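Transcription factor cep-1 (Caenorhabditis elegans, PDB 1T4W) activates transcription by binding the same DNA consensus sequence as p53, promoting apoptosis under genotoxic and other stress and helping meiotic chromosomes segregate properly. Local coordinates at residues Met83-Glu92 with Phe137-Asp145; Leu58-Asp66 with Ala74-Val82. All coordinates share one frame; numbering follows the deposited sequence.

Contact 1 of 2, residues Met83-Glu92 with Phe137-Asp145; sequences MKCRSHTERE and FMCQEKCLD. With ZN (zinc ion), chain B.
The zinc site of this p53-family DNA-binding domain joins Cys85 and His88 to Cys139 and Cys143. Four side chains hold the ion, three thiolates and one imidazole. The Cys85 SG to zinc distance is 2.4 Å, and His88 ND1 binds at 1.9 Å. Cys143 SG lies at the edge of the His88 ring, 3.4 Å from CE1. The carbonyl oxygen of Met138 sits over one face of the same ring, 3.4 Å from His88 CG. Two backbone N-H groups support the sulfurs. Cys85 N donates to Cys139 SG at 3.3 Å, nearly straight at 163°. His88 N donates to Cys85 SG, which thereby caps helix 86-90. These bonds probably temper the negative charge on the thiolates. Away from the metal, the Lys84 chain runs alongside Met138, pointing the same way. Its CG lies anti to the backbone N (chi1 -159°) and the rest is extended, which carries NZ to Glu92 OE2 at 2.6 Å. That carboxylate oxygen also touches Met138 CB, at 3.3 Å. With an alanine in place of Lys84 the ammonium is gone, and the buried Glu92 carboxylate is likely to be left without its charge partner. Lys84 NZ also bonds to the carbonyls of Phe97 and Ser99, just before strand 101-104. Tyr102 of that strand touches Met138 and Glu92, while 137-145 leads from strand 130-137 to helix 146-149.

Contact 2 of 2, residues Leu58-Asp66 with Ala74-Val82; sequences LRIRFVKYD and AIRNPRSDV
Arg61 and Asp81 form a buried salt bridge, with Arg61 NH1 2.6 Å from Asp81 OD1. It ties strand 57-65 of the p53-like beta-sandwich to the irregular segment 74-82. The carboxylate oxygen is met on its syn side and lies in the guanidinium plane, although the two flat groups are turned 67° apart. Arg61 NH1 and NH2 both grip Asn77 O end-on, the NH2 bond being 2.9 Å. NH2 also reaches Ile75 O, from above the carbonyl plane. The side chain bends at chi3 (68°), which turns the guanidinium toward two successive type I beta turns, Ala74-Asn77 and Asn77-Ser80, which share Asn77. Water 1 joins Arg61 NE to Asp81 OD1, and the other carboxylate oxygen accepts from Ser118 N. Val63 CG1 lies over the centre of the guanidinium.

Val63 and Asp81 form a single beta bridge. Phe62 O accepts from Val82 N, and Lys64 N donates to Ser80 O at 3.0 Å. Lys64 bends at its last torsion, chi4 -58°, and NZ donates to the backbone Asp81 O, 2.9 Å away, from above the carbonyl plane. Ser80 OG donates to Ala74 O and also packs against Val63 CB. Asn77 OD1 accepts from Arg79 N in an Asx turn.

Apolar contacts flank the bridge. Val63 CG2 meets Ile75 CG2, and Ala74 CB rests on Tyr65 CB. The Tyr65 hydroxyl bonds to Lys173 O of strand 166-177. Val82 also touches Phe100, and its CG2 approaches Phe62 CD2 to 3.7 Å.

In the fold
Contact 2 is buried, its centre about 9 Å from the centre of the chain. Contact 1 is only partly buried and lies about 17 Å out. They follow each other along the chain, since Val82 ends one and Met83 begins the other. Their centres are about 17 Å apart, but they touch where Phe137 CE1 packs 3.6 Å from Phe62 CZ. This brings together strands 130-137 and 57-65, which belong to different sheets. The chemistry follows the place. At the periphery, zinc holds the start of helix 86-90 to the loop after strand 130-137. In the interior, an arginine charge, backbone carbonyls and apolar side chains fix a turn-rich segment against a strand.

Contact 1 of 2, residues Met83-Glu92 with Phe137-Asp145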
loop_
_atom_site.group_PDB
_atom_site.type_symbol
_atom_site.label_atom_id
_atom_site.label_comp_id
_atom_site.label_asym_id
_atom_site.label_seq_id
_atom_site.Cartn_x
_atom_site.Cartn_y
_atom_site.Cartn_z
ATOM N N MET A 83 7.785 6.120 -8.747
ATOM C CA MET A 83 7.860 7.532 -9.125
ATOM C C MET A 83 6.750 7.973 -10.054
ATOM O O MET A 83 6.489 7.345 -11.076
ATOM C CB MET A 83 9.204 7.821 -9.797
ATOM C CG MET A 83 10.420 7.406 -8.980
ATOM S SD MET A 83 10.450 8.165 -7.335
ATOM C CE MET A 83 10.726 9.894 -7.720
ATOM N N LYS A 84 6.123 9.080 -9.692
ATOM C CA LYS A 84 5.020 9.657 -10.456
ATOM C C LYS A 84 5.575 10.165 -11.798
ATOM O O LYS A 84 6.689 10.672 -11.834
ATOM C CB LYS A 84 4.459 10.809 -9.636
ATOM C CG LYS A 84 3.056 11.220 -9.959
ATOM C CD LYS A 84 2.636 12.280 -8.968
ATOM C CE LYS A 84 1.205 12.666 -9.128
ATOM N NZ LYS A 84 0.853 13.474 -7.933
ATOM N N CYS A 85 4.833 10.030 -12.896
ATOM C CA CYS A 85 5.356 10.526 -14.169
ATOM C C CYS A 85 5.316 12.048 -14.213
ATOM O O CYS A 85 4.650 12.707 -13.397
ATOM C CB CYS A 85 4.591 9.952 -15.370
ATOM S SG CYS A 85 2.949 10.646 -15.640
ATOM N N ARG A 86 6.028 12.602 -15.185
ATOM C CA ARG A 86 6.131 14.043 -15.329
ATOM C C ARG A 86 4.785 14.700 -15.505
ATOM O O ARG A 86 4.483 15.666 -14.807
ATOM C CB ARG A 86 7.033 14.387 -16.527
ATOM C CG ARG A 86 7.435 15.856 -16.650
ATOM C CD ARG A 86 7.861 16.172 -18.103
ATOM N NE ARG A 86 6.676 16.212 -18.964
ATOM C CZ ARG A 86 5.714 17.130 -18.862
ATOM N NH1 ARG A 86 5.813 18.089 -17.950
ATOM N NH2 ARG A 86 4.626 17.066 -19.629
ATOM N N SER A 87 3.954 14.177 -16.411
ATOM C CA SER A 87 2.659 14.808 -16.652
ATOM C C SER A 87 1.667 14.732 -15.504
ATOM O O SER A 87 0.863 15.650 -15.321
ATOM C CB SER A 87 1.999 14.258 -17.919
ATOM O OG SER A 87 1.605 12.920 -17.739
ATOM N N HIS A 88 1.682 13.647 -14.733
ATOM C CA HIS A 88 0.739 13.596 -13.620
ATOM C C HIS A 88 1.272 14.460 -12.484
ATOM O O HIS A 88 0.500 15.019 -11.707
ATOM C CB HIS A 88 0.493 12.154 -13.168
ATOM C CG HIS A 88 -0.513 11.435 -14.006
ATOM N ND1 HIS A 88 -0.270 10.205 -14.577
ATOM C CD2 HIS A 88 -1.758 11.795 -14.404
ATOM C CE1 HIS A 88 -1.318 9.836 -15.296
ATOM N NE2 HIS A 88 -2.234 10.784 -15.207
ATOM N N THR A 89 2.590 14.588 -12.405
ATOM C CA THR A 89 3.194 15.415 -11.369
ATOM C C THR A 89 2.740 16.868 -11.538
ATOM O O THR A 89 2.102 17.440 -10.651
ATOM C CB THR A 89 4.729 15.393 -11.439
ATOM O OG1 THR A 89 5.223 14.130 -10.987
ATOM C CG2 THR A 89 5.314 16.497 -10.565
ATOM N N GLU A 90 3.034 17.456 -12.692
ATOM C CA GLU A 90 2.672 18.854 -12.913
ATOM C C GLU A 90 1.166 19.107 -12.993
ATOM O O GLU A 90 0.705 20.222 -12.767
ATOM C CB GLU A 90 3.389 19.405 -14.162
ATOM C CG GLU A 90 2.728 19.115 -15.496
ATOM C CD GLU A 90 3.405 19.855 -16.648
ATOM O OE1 GLU A 90 2.829 19.876 -17.757
ATOM O OE2 GLU A 90 4.512 20.409 -16.446
ATOM N N ARG A 91 0.399 18.073 -13.300
ATOM C CA ARG A 91 -1.051 18.193 -13.380
ATOM C C ARG A 91 -1.708 17.959 -12.001
ATOM O O ARG A 91 -2.926 18.088 -11.850
ATOM C CB ARG A 91 -1.575 17.181 -14.408
ATOM C CG ARG A 91 -3.033 16.777 -14.258
ATOM C CD ARG A 91 -3.393 15.692 -15.260
ATOM N NE ARG A 91 -4.759 15.205 -15.073
ATOM C CZ ARG A 91 -5.324 14.252 -15.809
ATOM N NH1 ARG A 91 -6.572 13.874 -15.562
ATOM N NH2 ARG A 91 -4.642 13.677 -16.793
ATOM N N GLU A 92 -0.890 17.644 -10.994
ATOM C CA GLU A 92 -1.385 17.360 -9.641
ATOM C C GLU A 92 -1.855 18.563 -8.830
ATOM O O GLU A 92 -1.147 19.570 -8.736
ATOM C CB GLU A 92 -0.310 16.637 -8.824
ATOM C CG GLU A 92 -0.808 16.140 -7.467
ATOM C CD GLU A 92 -1.953 15.150 -7.616
ATOM O OE1 GLU A 92 -3.088 15.491 -7.228
ATOM O OE2 GLU A 92 -1.725 14.034 -8.134
ATOM N N PHE A 137 -4.356 6.451 -5.954
ATOM C CA PHE A 137 -3.160 6.517 -6.813
ATOM C C PHE A 137 -3.384 7.528 -7.929
ATOM O O PHE A 137 -4.401 7.492 -8.623
ATOM C CB PHE A 137 -2.858 5.123 -7.368
ATOM C CG PHE A 137 -2.621 4.106 -6.295
ATOM C CD1 PHE A 137 -1.371 4.009 -5.674
ATOM C CD2 PHE A 137 -3.657 3.308 -5.839
ATOM C CE1 PHE A 137 -1.157 3.123 -4.594
ATOM C CE2 PHE A 137 -3.463 2.413 -4.759
ATOM C CZ PHE A 137 -2.210 2.324 -4.136
ATOM N N MET A 138 -2.433 8.447 -8.084
ATOM C CA MET A 138 -2.571 9.500 -9.070
ATOM C C MET A 138 -1.652 9.383 -10.282
ATOM O O MET A 138 -1.306 10.374 -10.916
ATOM C CB MET A 138 -2.418 10.862 -8.388
ATOM C CG MET A 138 -3.541 11.153 -7.376
ATOM S SD MET A 138 -5.217 10.992 -8.087
ATOM C CE MET A 138 -5.252 12.451 -9.123
ATOM N N CYS A 139 -1.260 8.157 -10.598
ATOM C CA CYS A 139 -0.438 7.898 -11.771
ATOM C C CYS A 139 -0.693 6.419 -11.997
ATOM O O CYS A 139 -1.305 5.751 -11.155
ATOM C CB CYS A 139 1.035 8.228 -11.487
ATOM S SG CYS A 139 2.194 7.987 -12.854
ATOM N N GLN A 140 -0.273 5.886 -13.124
ATOM C CA GLN A 140 -0.561 4.485 -13.341
ATOM C C GLN A 140 0.513 3.732 -14.096
ATOM O O GLN A 140 1.465 4.318 -14.620
ATOM C CB GLN A 140 -1.901 4.380 -14.050
ATOM C CG GLN A 140 -1.902 4.946 -15.441
ATOM C CD GLN A 140 -3.303 5.090 -15.964
ATOM O OE1 GLN A 140 -4.148 4.236 -15.722
ATOM N NE2 GLN A 140 -3.558 6.168 -16.691
ATOM N N GLU A 141 0.346 2.418 -14.143
ATOM C CA GLU A 141 1.285 1.537 -14.811
ATOM C C GLU A 141 1.574 2.008 -16.238
ATOM O O GLU A 141 2.722 2.048 -16.671
ATOM C CB GLU A 141 0.691 0.120 -14.850
ATOM C CG GLU A 141 1.699 -0.989 -15.057
ATOM C CD GLU A 141 1.029 -2.342 -15.051
ATOM O OE1 GLU A 141 0.460 -2.731 -16.096
ATOM O OE2 GLU A 141 1.048 -2.997 -13.993
ATOM N N LYS A 142 0.519 2.365 -16.963
ATOM C CA LYS A 142 0.655 2.794 -18.345
ATOM C C LYS A 142 1.679 3.921 -18.520
ATOM O O LYS A 142 2.336 4.007 -19.553
ATOM C CB LYS A 142 -0.717 3.224 -18.867
ATOM C CG LYS A 142 -0.802 3.388 -20.360
ATOM C CD LYS A 142 -2.216 3.769 -20.787
ATOM C CE LYS A 142 -2.319 3.883 -22.306
ATOM N NZ LYS A 142 -3.681 4.288 -22.764
ATOM N N CYS A 143 1.824 4.768 -17.502
ATOM C CA CYS A 143 2.757 5.902 -17.538
ATOM C C CYS A 143 4.237 5.559 -17.440
ATOM O O CYS A 143 5.086 6.338 -17.883
ATOM C CB CYS A 143 2.456 6.866 -16.391
ATOM S SG CYS A 143 0.815 7.511 -16.437
ATOM N N LEU A 144 4.549 4.411 -16.857
ATOM C CA LEU A 144 5.940 4.033 -16.628
ATOM C C LEU A 144 6.771 3.513 -17.796
ATOM O O LEU A 144 6.238 3.070 -18.811
ATOM C CB LEU A 144 6.000 3.020 -15.481
ATOM C CG LEU A 144 5.173 3.337 -14.227
ATOM C CD1 LEU A 144 5.721 2.493 -13.097
ATOM C CD2 LEU A 144 5.247 4.818 -13.844
ATOM N N ASP A 145 8.091 3.579 -17.626
ATOM C CA ASP A 145 9.041 3.100 -18.629
ATOM C C ASP A 145 9.037 1.577 -18.575
ATOM O O ASP A 145 8.960 0.998 -17.491
ATOM C CB ASP A 145 10.446 3.601 -18.311
ATOM C CG ASP A 145 10.436 4.846 -17.453
ATOM O OD1 ASP A 145 9.702 5.802 -17.795
ATOM O OD2 ASP A 145 11.166 4.869 -16.437
HETATM ZN ZN ZN B . 1.345 9.117 -14.741
#

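Contact 2 of 2, residues Leu58-Asp66 with Ala74-Val82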
loop_
_atom_site.group_PDB
_atom_site.type_symbol
_atom_site.label_atom_id
_atom_site.label_comp_id
_atom_site.label_asym_id
_atom_site.label_seq_id
_atom_site.Cartn_x
_atom_site.Cartn_y
_atom_site.Cartn_z
ATOM N N LEU A 58 2.023 4.744 12.381
ATOM C CA LEU A 58 1.992 3.823 11.257
ATOM C C LEU A 58 2.535 4.527 10.010
ATOM O O LEU A 58 2.044 5.584 9.624
ATOM C CB LEU A 58 0.568 3.350 10.982
ATOM C CG LEU A 58 0.468 2.247 9.908
ATOM C CD1 LEU A 58 0.839 0.883 10.506
ATOM C CD2 LEU A 58 -0.942 2.202 9.375
ATOM N N ARG A 59 3.558 3.947 9.398
ATOM C CA ARG A 59 4.127 4.524 8.189
ATOM C C ARG A 59 3.573 3.765 6.987
ATOM O O ARG A 59 3.449 2.536 7.015
ATOM C CB ARG A 59 5.661 4.446 8.215
ATOM C CG ARG A 59 6.323 5.523 9.074
ATOM C CD ARG A 59 7.872 5.387 9.095
ATOM N NE ARG A 59 8.334 4.160 9.761
ATOM C CZ ARG A 59 8.905 3.127 9.142
ATOM N NH1 ARG A 59 9.083 3.147 7.827
ATOM N NH2 ARG A 59 9.346 2.086 9.840
ATOM N N ILE A 60 3.241 4.504 5.935
ATOM C CA ILE A 60 2.682 3.927 4.715
ATOM C C ILE A 60 3.576 4.318 3.530
ATOM O O ILE A 60 3.822 5.496 3.301
ATOM C CB ILE A 60 1.264 4.467 4.447
ATOM C CG1 ILE A 60 0.364 4.188 5.656
ATOM C CG2 ILE A 60 0.691 3.813 3.178
ATOM C CD1 ILE A 60 -0.857 5.090 5.717
ATOM N N ARG A 61 4.050 3.320 2.796
ATOM C CA ARG A 61 4.918 3.537 1.646
ATOM C C ARG A 61 4.393 2.813 0.416
ATOM O O ARG A 61 3.627 1.848 0.513
ATOM C CB ARG A 61 6.331 3.012 1.929
ATOM C CG ARG A 61 7.143 3.784 2.994
ATOM C CD ARG A 61 8.641 3.380 2.862
ATOM N NE ARG A 61 9.191 3.881 1.606
ATOM C CZ ARG A 61 10.318 3.466 1.043
ATOM N NH1 ARG A 61 10.712 4.010 -0.103
ATOM N NH2 ARG A 61 11.044 2.501 1.607
ATOM N N PHE A 62 4.817 3.284 -0.747
ATOM C CA PHE A 62 4.424 2.654 -1.986
ATOM C C PHE A 62 5.715 2.579 -2.797
ATOM O O PHE A 62 6.220 3.583 -3.332
ATOM C CB PHE A 62 3.321 3.451 -2.685
ATOM C CG PHE A 62 2.711 2.724 -3.861
ATOM C CD1 PHE A 62 2.128 1.461 -3.685
ATOM C CD2 PHE A 62 2.723 3.296 -5.141
ATOM C CE1 PHE A 62 1.564 0.768 -4.755
ATOM C CE2 PHE A 62 2.161 2.619 -6.235
ATOM C CZ PHE A 62 1.576 1.349 -6.046
ATOM N N VAL A 63 6.245 1.361 -2.862
ATOM C CA VAL A 63 7.526 1.090 -3.503
ATOM C C VAL A 63 7.487 0.066 -4.635
ATOM O O VAL A 63 6.467 -0.599 -4.871
ATOM C CB VAL A 63 8.537 0.573 -2.441
ATOM C CG1 VAL A 63 8.489 1.477 -1.212
ATOM C CG2 VAL A 63 8.215 -0.887 -2.040
ATOM N N LYS A 64 8.613 -0.055 -5.331
ATOM C CA LYS A 64 8.735 -1.021 -6.419
ATOM C C LYS A 64 9.904 -1.945 -6.128
ATOM O O LYS A 64 10.848 -1.565 -5.441
ATOM C CB LYS A 64 8.942 -0.317 -7.770
ATOM C CG LYS A 64 10.253 0.420 -7.931
ATOM C CD LYS A 64 10.226 1.248 -9.211
ATOM C CE LYS A 64 11.502 2.048 -9.411
ATOM N NZ LYS A 64 11.778 2.970 -8.278
ATOM N N TYR A 65 9.835 -3.161 -6.650
ATOM C CA TYR A 65 10.889 -4.125 -6.426
ATOM C C TYR A 65 10.856 -5.131 -7.566
ATOM O O TYR A 65 9.930 -5.135 -8.378
ATOM C CB TYR A 65 10.669 -4.826 -5.077
ATOM C CG TYR A 65 9.486 -5.781 -5.014
ATOM C CD1 TYR A 65 9.574 -7.080 -5.534
ATOM C CD2 TYR A 65 8.272 -5.382 -4.454
ATOM C CE1 TYR A 65 8.474 -7.960 -5.501
ATOM C CE2 TYR A 65 7.168 -6.245 -4.414
ATOM C CZ TYR A 65 7.272 -7.534 -4.939
ATOM O OH TYR A 65 6.177 -8.388 -4.904
ATOM N N ASP A 66 11.871 -5.978 -7.643
ATOM C CA ASP A 66 11.900 -6.993 -8.687
ATOM C C ASP A 66 12.640 -8.209 -8.167
ATOM O O ASP A 66 12.821 -8.364 -6.957
ATOM C CB ASP A 66 12.568 -6.443 -9.950
ATOM C CG ASP A 66 14.065 -6.252 -9.791
ATOM O OD1 ASP A 66 14.499 -5.668 -8.775
ATOM O OD2 ASP A 66 14.812 -6.687 -10.696
ATOM N N ALA A 74 13.378 -3.883 -0.370
ATOM C CA ALA A 74 12.756 -2.738 -1.034
ATOM C C ALA A 74 11.866 -1.869 -0.152
ATOM O O ALA A 74 11.951 -0.638 -0.192
ATOM C CB ALA A 74 11.957 -3.216 -2.257
ATOM N N ILE A 75 11.029 -2.496 0.667
ATOM C CA ILE A 75 10.120 -1.706 1.486
ATOM C C ILE A 75 10.788 -0.850 2.535
ATOM O O ILE A 75 10.169 0.077 3.055
ATOM C CB ILE A 75 9.049 -2.598 2.140
ATOM C CG1 ILE A 75 9.708 -3.586 3.104
ATOM C CG2 ILE A 75 8.219 -3.296 1.028
ATOM C CD1 ILE A 75 8.697 -4.498 3.805
ATOM N N ARG A 76 12.050 -1.146 2.847
ATOM C CA ARG A 76 12.762 -0.351 3.836
ATOM C C ARG A 76 13.890 0.498 3.200
ATOM O O ARG A 76 14.623 1.193 3.887
ATOM C CB ARG A 76 13.308 -1.270 4.938
ATOM C CG ARG A 76 12.215 -1.980 5.771
ATOM C CD ARG A 76 12.820 -2.913 6.836
ATOM N NE ARG A 76 11.765 -3.679 7.508
ATOM C CZ ARG A 76 11.340 -4.868 7.096
ATOM N NH1 ARG A 76 11.894 -5.433 6.030
ATOM N NH2 ARG A 76 10.317 -5.470 7.701
ATOM N N ASN A 77 14.004 0.430 1.881
ATOM C CA ASN A 77 15.010 1.190 1.123
ATOM C C ASN A 77 14.424 2.562 0.796
ATOM O O ASN A 77 13.441 2.660 0.067
ATOM C CB ASN A 77 15.331 0.423 -0.163
ATOM C CG ASN A 77 16.217 1.207 -1.121
ATOM O OD1 ASN A 77 16.741 2.244 -0.777
ATOM N ND2 ASN A 77 16.378 0.694 -2.332
ATOM N N PRO A 78 15.032 3.650 1.305
ATOM C CA PRO A 78 14.465 4.968 1.000
ATOM C C PRO A 78 14.478 5.376 -0.467
ATOM O O PRO A 78 13.821 6.344 -0.846
ATOM C CB PRO A 78 15.281 5.910 1.884
ATOM C CG PRO A 78 16.602 5.237 1.977
ATOM C CD PRO A 78 16.244 3.768 2.134
ATOM N N ARG A 79 15.193 4.625 -1.297
ATOM C CA ARG A 79 15.274 4.962 -2.716
ATOM C C ARG A 79 14.346 4.142 -3.611
ATOM O O ARG A 79 14.411 4.253 -4.831
ATOM C CB ARG A 79 16.721 4.777 -3.208
ATOM C CG ARG A 79 17.736 5.778 -2.626
ATOM C CD ARG A 79 19.168 5.277 -2.837
ATOM N NE ARG A 79 19.355 3.922 -2.305
ATOM C CZ ARG A 79 19.377 3.609 -1.007
ATOM N NH1 ARG A 79 19.234 4.556 -0.083
ATOM N NH2 ARG A 79 19.524 2.345 -0.629
ATOM N N SER A 80 13.467 3.333 -3.034
ATOM C CA SER A 80 12.624 2.485 -3.879
ATOM C C SER A 80 11.228 2.992 -4.228
ATOM O O SER A 80 10.407 2.230 -4.734
ATOM C CB SER A 80 12.496 1.104 -3.236
ATOM O OG SER A 80 11.739 1.219 -2.044
ATOM N N ASP A 81 10.932 4.258 -3.967
ATOM C CA ASP A 81 9.589 4.741 -4.282
ATOM C C ASP A 81 9.153 4.533 -5.717
ATOM O O ASP A 81 9.978 4.564 -6.638
ATOM C CB ASP A 81 9.460 6.235 -4.004
ATOM C CG ASP A 81 9.543 6.561 -2.545
ATOM O OD1 ASP A 81 9.415 5.629 -1.724
ATOM O OD2 ASP A 81 9.729 7.743 -2.224
ATOM N N VAL A 82 7.849 4.328 -5.909
ATOM C CA VAL A 82 7.305 4.245 -7.259
ATOM C C VAL A 82 7.257 5.736 -7.587
ATOM O O VAL A 82 6.760 6.528 -6.775
ATOM C CB VAL A 82 5.878 3.697 -7.288
ATOM C CG1 VAL A 82 5.349 3.728 -8.716
ATOM C CG2 VAL A 82 5.863 2.290 -6.743
HETATM O O HOH W 1 7.052 5.042 -0.447
HETATM O O HOH W 2 5.558 5.973 -4.338
#